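Long-range contacts in phosphotransferase system, HPr-related proteins (Thermoanaerobacter tengcongensis, PDB 3LFG), which probably passes phosphoryl groups along the phosphoenolpyruvate-dependent sugar phosphotransferase system as its general, non-sugar-specific carrier: residues 2-7 and 61-66; 21-26 and 45-50; 35-40 and 57-62. All blocks are in the same frame, centred on the assembly; numbering follows the deposited sequence.

Interaction 1: 2-7 and 61-66; sequences KEVTIE and VKLSAE
Strands 2-7 and 60-66 pair antiparallel in the four-stranded sheet of the HPr fold, and Lys2, Val4 and Ile6 meet Ala65, Leu63 and Val61 as its hydrogen-bonded pairs. Each of these pairs is closed by two backbone bonds, six in all; in the central one Val4 N reaches Leu63 O at 2.9 Å and Leu63 N returns to Val4 O at 2.8 Å. The intervening pairs, Glu3 with Ser64 and Thr5 with Lys62, are non-hydrogen-bonded and bring their CA atoms closer, while CA-H...O contacts such as Glu3 CA to Leu63 O, 3.1 Å, supplement the amide bonds.

The alternation sorts the side chains. On one face the branched residues mesh: Val4 CG2 rests against Leu63 CB at 3.9 Å, and Leu63 CD1 meets Ile6 CG2 at 4.1 Å. Leu63 thus touches two successive apolar residues of the edge strand, and Ile6 CG2 also faces Val61 CG2 at 4.2 Å. Beta-branched valine and isoleucine suit the extended backbone and present methyls to helix 70-82, where Val4 meets Ile74 and Val78, and Ile6 meets Ile81.

The other face is polar. Lys62 runs extended from a CG anti to its backbone N (chi1 175°), bringing CE and NZ beside the Glu3 carboxylate. The ion pair is long, and the position of Glu3 OE1 is less certain, so any electrostatic gain is probably modest. One oily face under helices and one largely polar face are the mark of the open-faced beta-sandwich of HPr.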
# COMPACT_ATOMS: atom_id res chain seq x y z
N LYS A 2 -0.25 0.34 13.61
CA LYS A 2 -1.16 -0.66 13.07
C LYS A 2 -0.49 -1.32 11.88
O LYS A 2 0.11 -0.65 11.04
CB LYS A 2 -2.48 -0.01 12.64
CG LYS A 2 -3.46 -0.92 11.93
CD LYS A 2 -3.96 -2.03 12.85
CE LYS A 2 -5.08 -2.81 12.19
NZ LYS A 2 -5.51 -3.97 13.02
N GLU A 3 -0.56 -2.65 11.82
CA GLU A 3 0.08 -3.37 10.73
C GLU A 3 -0.83 -4.48 10.23
O GLU A 3 -1.59 -5.06 11.00
CB GLU A 3 1.43 -3.96 11.18
CG GLU A 3 1.31 -5.10 12.19
CD GLU A 3 2.59 -5.34 12.98
OE1 GLU A 3 3.62 -4.70 12.66
OE2 GLU A 3 2.56 -6.16 13.92
N VAL A 4 -0.74 -4.77 8.94
CA VAL A 4 -1.50 -5.85 8.34
C VAL A 4 -0.67 -6.44 7.20
O VAL A 4 0.13 -5.74 6.59
CB VAL A 4 -2.84 -5.37 7.74
CG1 VAL A 4 -3.73 -4.76 8.83
CG2 VAL A 4 -2.62 -4.40 6.58
N THR A 5 -0.88 -7.72 6.93
CA THR A 5 -0.23 -8.39 5.81
C THR A 5 -1.31 -8.71 4.81
O THR A 5 -2.40 -9.17 5.18
CB THR A 5 0.45 -9.69 6.27
OG1 THR A 5 1.49 -9.37 7.21
CG2 THR A 5 1.05 -10.43 5.10
N ILE A 6 -1.04 -8.46 3.53
CA ILE A 6 -2.09 -8.56 2.53
C ILE A 6 -1.51 -8.85 1.16
O ILE A 6 -0.45 -8.33 0.81
CB ILE A 6 -2.96 -7.27 2.50
CG1 ILE A 6 -4.18 -7.46 1.59
CG2 ILE A 6 -2.13 -6.05 2.10
CD1 ILE A 6 -5.19 -6.34 1.70
N GLU A 7 -2.22 -9.69 0.42
CA GLU A 7 -1.85 -10.02 -0.95
C GLU A 7 -2.38 -8.96 -1.90
O GLU A 7 -3.53 -8.52 -1.80
CB GLU A 7 -2.44 -11.39 -1.33
CG GLU A 7 -2.01 -11.86 -2.70
CD GLU A 7 -2.57 -13.23 -3.06
OE1 GLU A 7 -3.04 -13.96 -2.16
OE2 GLU A 7 -2.55 -13.57 -4.26
N VAL A 61 2.49 -8.22 0.86
CA VAL A 61 3.23 -7.15 1.51
C VAL A 61 2.73 -6.89 2.91
O VAL A 61 1.61 -7.26 3.27
CB VAL A 61 3.16 -5.81 0.73
CG1 VAL A 61 3.75 -5.96 -0.67
CG2 VAL A 61 1.72 -5.29 0.66
N LYS A 62 3.57 -6.25 3.71
CA LYS A 62 3.18 -5.84 5.04
C LYS A 62 3.01 -4.33 5.02
O LYS A 62 3.94 -3.59 4.68
CB LYS A 62 4.24 -6.26 6.06
CG LYS A 62 3.99 -5.76 7.49
CD LYS A 62 5.11 -6.21 8.43
CE LYS A 62 5.12 -5.40 9.71
NZ LYS A 62 6.44 -5.49 10.40
N LEU A 63 1.81 -3.87 5.36
CA LEU A 63 1.53 -2.45 5.49
C LEU A 63 1.59 -2.09 6.96
O LEU A 63 1.14 -2.85 7.81
CB LEU A 63 0.12 -2.13 5.01
CG LEU A 63 -0.25 -2.51 3.59
CD1 LEU A 63 -1.73 -2.15 3.36
CD2 LEU A 63 0.67 -1.81 2.62
N SER A 64 2.15 -0.93 7.25
CA SER A 64 2.14 -0.48 8.64
C SER A 64 1.98 1.03 8.67
O SER A 64 2.42 1.73 7.75
CB SER A 64 3.42 -0.92 9.33
OG SER A 64 4.56 -0.35 8.74
N ALA A 65 1.33 1.53 9.71
CA ALA A 65 1.10 2.96 9.87
C ALA A 65 1.30 3.38 11.32
O ALA A 65 0.94 2.65 12.25
CB ALA A 65 -0.30 3.33 9.41
N GLU A 66 1.90 4.55 11.51
CA GLU A 66 2.14 5.08 12.84
C GLU A 66 1.73 6.54 12.88
O GLU A 66 2.29 7.37 12.17
CB GLU A 66 3.61 4.95 13.22
CG GLU A 66 3.93 5.52 14.60
CD GLU A 66 5.41 5.48 14.92
OE1 GLU A 66 6.21 5.26 13.99
OE2 GLU A 66 5.77 5.66 16.10

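Interaction 2: 21-26 and 45-50; sequences LFVQTA and KSIMGI
The Phe22 ring receives Ile50 CD1 obliquely at its CD2-CE2 side, the closest approach being 3.7 Å from CE2 to that methyl. Elsewhere round the aromatic side chain lie Val35 of the sheet, Leu77 of helix 70-82 and Ala44, making Phe22 a large apolar filler between helices and strands. With CG turned away from the backbone N (chi1 -174°), the ring swings over to Ile50 although the CA-CB bond itself does not point there.

Val23 aims directly at the other segment. Its CG1 lies 4.0 Å from Ile50 CG1, the two side chains running side by side but pointing opposite ways, and 4.3 Å from Ile47 CD1. The same methyl sits 4.0 Å from Ile47 N, in the first turn of helix 47-53; a compact branched residue fits this close approach to backbone.

Farther along helix 16-26, Ala26 has a side chain small enough for Lys45 to lie alongside it. Lys45 CG passes 4.0 Å from Ala26 CB, and the extended chain then brings CE to 3.4 Å from Ala26 O. Its NZ continues to hydrogen bonds with the carbonyl oxygens of Phe29 and Ser31, so the aliphatic stem packs while the ammonium ties down the connection between helix 16-26 and strand 32-37. Ser46 is the N-cap of helix 47-53, its OG accepting from Gly49 N at 3.0 Å.

No hydrogen bond joins the two segments; they are held by apolar packing, and the side-chain ammonium of Lys45 and hydroxyl of Ser46 bond to nearby backbone.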
# COMPACT_ATOMS: atom_id res chain seq x y z
N LEU A 21 -3.11 5.28 -7.35
CA LEU A 21 -4.23 5.28 -6.40
C LEU A 21 -3.73 4.96 -5.00
O LEU A 21 -4.19 5.55 -4.02
CB LEU A 21 -5.31 4.28 -6.81
CG LEU A 21 -5.95 4.49 -8.19
CD1 LEU A 21 -6.81 3.28 -8.57
CD2 LEU A 21 -6.79 5.76 -8.22
N PHE A 22 -2.80 4.02 -4.91
CA PHE A 22 -2.20 3.64 -3.63
C PHE A 22 -1.48 4.81 -2.96
O PHE A 22 -1.74 5.12 -1.80
CB PHE A 22 -1.23 2.46 -3.83
CG PHE A 22 -0.68 1.91 -2.55
CD1 PHE A 22 -1.31 0.87 -1.89
CD2 PHE A 22 0.49 2.42 -2.02
CE1 PHE A 22 -0.80 0.37 -0.71
CE2 PHE A 22 1.01 1.93 -0.85
CZ PHE A 22 0.37 0.90 -0.20
N VAL A 23 -0.58 5.48 -3.69
CA VAL A 23 0.13 6.61 -3.09
C VAL A 23 -0.80 7.77 -2.76
O VAL A 23 -0.63 8.42 -1.73
CB VAL A 23 1.32 7.09 -3.96
CG1 VAL A 23 2.38 6.01 -4.05
CG2 VAL A 23 0.85 7.55 -5.32
N GLN A 24 -1.79 8.04 -3.61
CA GLN A 24 -2.71 9.15 -3.33
C GLN A 24 -3.55 8.86 -2.10
O GLN A 24 -3.82 9.76 -1.31
CB GLN A 24 -3.61 9.44 -4.54
CG GLN A 24 -2.86 10.09 -5.70
CD GLN A 24 -2.09 11.31 -5.28
OE1 GLN A 24 -2.59 12.14 -4.51
NE2 GLN A 24 -0.86 11.44 -5.78
N THR A 25 -3.98 7.61 -1.95
CA THR A 25 -4.79 7.23 -0.79
C THR A 25 -3.96 7.32 0.49
O THR A 25 -4.41 7.88 1.50
CB THR A 25 -5.35 5.81 -0.98
OG1 THR A 25 -6.24 5.80 -2.11
CG2 THR A 25 -6.10 5.33 0.26
N ALA A 26 -2.73 6.80 0.45
CA ALA A 26 -1.85 6.86 1.61
C ALA A 26 -1.57 8.31 2.00
O ALA A 26 -1.51 8.65 3.19
CB ALA A 26 -0.53 6.13 1.34
N LYS A 45 3.83 6.60 0.75
CA LYS A 45 3.43 7.83 0.08
C LYS A 45 4.38 8.20 -1.06
O LYS A 45 4.17 9.19 -1.75
CB LYS A 45 3.38 9.00 1.09
CG LYS A 45 2.36 8.79 2.19
CD LYS A 45 2.41 9.91 3.22
CE LYS A 45 1.51 9.57 4.39
NZ LYS A 45 1.55 10.67 5.42
N SER A 46 5.42 7.38 -1.25
CA SER A 46 6.45 7.67 -2.24
C SER A 46 6.34 6.79 -3.48
O SER A 46 6.53 5.57 -3.40
CB SER A 46 7.84 7.46 -1.61
OG SER A 46 8.87 7.48 -2.58
N ILE A 47 6.06 7.39 -4.64
CA ILE A 47 5.96 6.59 -5.87
C ILE A 47 7.28 5.91 -6.21
O ILE A 47 7.29 4.76 -6.65
CB ILE A 47 5.41 7.42 -7.05
CG1 ILE A 47 5.06 6.53 -8.25
CG2 ILE A 47 6.38 8.50 -7.46
CD1 ILE A 47 4.01 5.47 -7.94
N MET A 48 8.40 6.59 -5.99
CA MET A 48 9.69 5.96 -6.22
C MET A 48 9.91 4.78 -5.27
O MET A 48 10.42 3.73 -5.67
CB MET A 48 10.83 6.97 -6.08
CG MET A 48 10.91 7.89 -7.27
SD MET A 48 12.30 9.05 -7.22
CE MET A 48 13.68 7.93 -7.44
N GLY A 49 9.50 4.95 -4.02
CA GLY A 49 9.60 3.88 -3.04
C GLY A 49 8.79 2.67 -3.46
O GLY A 49 9.29 1.55 -3.50
N ILE A 50 7.52 2.90 -3.79
CA ILE A 50 6.65 1.81 -4.21
C ILE A 50 7.20 1.08 -5.43
O ILE A 50 7.20 -0.15 -5.49
CB ILE A 50 5.22 2.34 -4.49
CG1 ILE A 50 4.54 2.80 -3.19
CG2 ILE A 50 4.40 1.29 -5.22
CD1 ILE A 50 4.44 1.73 -2.15

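Interaction 3: 35-40 and 57-62; sequences VEKDNK and QGNVVK
Lys37 sets out from CB, which lies 4.2 Å from Val61 CG1, and its next carbon, CG, passes 3.7 Å from Val60 O. A chi1 of -164° lays CG beside that carbonyl and starts the stem along the neighbouring strand. CD then arrives beside the Asn59 side-chain amide, and a bend at chi3 (65°) and again at chi4 turns CE and NZ across that group. The ammonium donates a hydrogen bond to Gly54 O, in the loop after helix 47-53, and has a long ion pair with Asp38 OD2. A lysine suits this spot because its flexible stem can pack on a strand while its charge reaches a backbone carbonyl beyond it.

The backbones here join the two central strands of the antiparallel sheet in the HPr fold, 32-37 and 60-66. Glu36 and Lys62 form a hydrogen-bonded pair: Glu36 N donates to Lys62 O at 2.9 Å, and Lys62 N donates to Glu36 O at 3.0 Å, the latter the straighter at 170°. Both donors lie in the plane of the carbonyl they address. Over this pair the side chains carry opposite charges, but Glu36 OE1 and Lys62 NZ stay 4.2 Å apart, near enough for attraction yet beyond a salt bridge.

On the face turned to the helices, Val35 CG1 comes 3.8 Å from Val61 CB, the two branched chains meeting at a slant. Ile50 and Leu53 of helix 47-53 also touch Val35, while Ile8 and Val55 pack on Val61.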
# COMPACT_ATOMS: atom_id res chain seq x y z
N VAL A 35 5.35 0.27 3.40
CA VAL A 35 5.08 -1.00 2.75
C VAL A 35 6.37 -1.79 2.78
O VAL A 35 7.44 -1.25 2.49
CB VAL A 35 4.68 -0.83 1.27
CG1 VAL A 35 4.25 -2.17 0.67
CG2 VAL A 35 3.57 0.19 1.12
N GLU A 36 6.28 -3.07 3.12
CA GLU A 36 7.46 -3.91 3.21
C GLU A 36 7.28 -5.19 2.42
O GLU A 36 6.21 -5.81 2.45
CB GLU A 36 7.79 -4.24 4.67
CG GLU A 36 9.04 -5.08 4.84
CD GLU A 36 9.37 -5.35 6.30
OE1 GLU A 36 8.96 -4.55 7.17
OE2 GLU A 36 10.04 -6.37 6.57
N LYS A 37 8.33 -5.59 1.71
CA LYS A 37 8.39 -6.87 1.02
C LYS A 37 9.85 -7.32 0.99
O LYS A 37 10.74 -6.53 0.70
CB LYS A 37 7.86 -6.75 -0.41
CG LYS A 37 7.54 -8.10 -1.03
CD LYS A 37 7.24 -7.98 -2.52
CE LYS A 37 8.48 -7.52 -3.26
NZ LYS A 37 8.56 -8.12 -4.62
N ASP A 38 10.07 -8.60 1.29
CA ASP A 38 11.39 -9.21 1.19
C ASP A 38 12.50 -8.39 1.84
O ASP A 38 13.52 -8.10 1.21
CB ASP A 38 11.75 -9.48 -0.27
CG ASP A 38 10.81 -10.46 -0.94
OD1 ASP A 38 10.26 -11.34 -0.25
OD2 ASP A 38 10.63 -10.35 -2.17
N ASN A 39 12.30 -8.03 3.11
CA ASN A 39 13.32 -7.30 3.87
C ASN A 39 13.67 -5.94 3.27
O ASN A 39 14.82 -5.51 3.32
CB ASN A 39 14.59 -8.15 4.01
N LYS A 40 12.66 -5.29 2.69
CA LYS A 40 12.83 -3.94 2.15
C LYS A 40 11.60 -3.11 2.50
O LYS A 40 10.47 -3.50 2.19
CB LYS A 40 13.03 -4.00 0.64
CG LYS A 40 13.30 -2.65 -0.01
CD LYS A 40 13.68 -2.81 -1.47
N GLN A 57 1.39 -8.86 -9.09
CA GLN A 57 0.21 -9.61 -8.72
C GLN A 57 0.59 -10.86 -7.95
O GLN A 57 1.50 -11.61 -8.36
CB GLN A 57 -0.57 -10.01 -9.97
CG GLN A 57 -1.87 -10.73 -9.63
CD GLN A 57 -2.62 -11.13 -10.88
OE1 GLN A 57 -2.05 -11.72 -11.80
NE2 GLN A 57 -3.91 -10.81 -10.93
N GLY A 58 -0.11 -11.09 -6.85
CA GLY A 58 0.14 -12.27 -6.03
C GLY A 58 1.15 -12.06 -4.92
O GLY A 58 1.26 -12.88 -4.00
N ASN A 59 1.89 -10.96 -4.99
CA ASN A 59 2.86 -10.70 -3.94
C ASN A 59 2.17 -10.31 -2.65
O ASN A 59 1.14 -9.64 -2.66
CB ASN A 59 3.78 -9.55 -4.34
CG ASN A 59 4.81 -9.95 -5.36
OD1 ASN A 59 4.87 -11.10 -5.82
ND2 ASN A 59 5.64 -9.00 -5.73
N VAL A 60 2.74 -10.74 -1.53
CA VAL A 60 2.23 -10.39 -0.21
C VAL A 60 3.11 -9.30 0.38
O VAL A 60 4.33 -9.41 0.38
CB VAL A 60 2.25 -11.62 0.71
CG1 VAL A 60 1.89 -11.24 2.13
CG2 VAL A 60 1.29 -12.68 0.18
N VAL A 61 2.49 -8.22 0.86
CA VAL A 61 3.23 -7.15 1.51
C VAL A 61 2.73 -6.89 2.91
O VAL A 61 1.61 -7.26 3.27
CB VAL A 61 3.16 -5.81 0.73
CG1 VAL A 61 3.75 -5.96 -0.67
CG2 VAL A 61 1.72 -5.29 0.66
N LYS A 62 3.57 -6.25 3.71
CA LYS A 62 3.18 -5.84 5.04
C LYS A 62 3.01 -4.33 5.02
O LYS A 62 3.94 -3.59 4.68
CB LYS A 62 4.24 -6.26 6.06
CG LYS A 62 3.99 -5.76 7.49
CD LYS A 62 5.11 -6.21 8.43
CE LYS A 62 5.12 -5.40 9.71
NZ LYS A 62 6.44 -5.49 10.40

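Overall arrangement
Interactions 1 and 3 use opposite edges of strand 60-66 and share Val61 and Lys62; their centres lie about 9 Å apart. Lys62 therefore has a glutamate near it on either side, Glu3 of interaction 1 and Glu36 of interaction 3. Interaction 2 lies on the helical layer, its centre about 14 Å from each of the others, yet it reaches both: Phe22 CZ is 3.9 Å from Leu63 CD2 and 3.5 Å from Val35 CG2, and Ile50 CD1 is 3.7 Å from Val35 CG2. One apolar core thus joins the sheet pairings to the helix packing. In sequence, interactions 2 and 3 alternate, interlocking helices and strands within a single HPr domain.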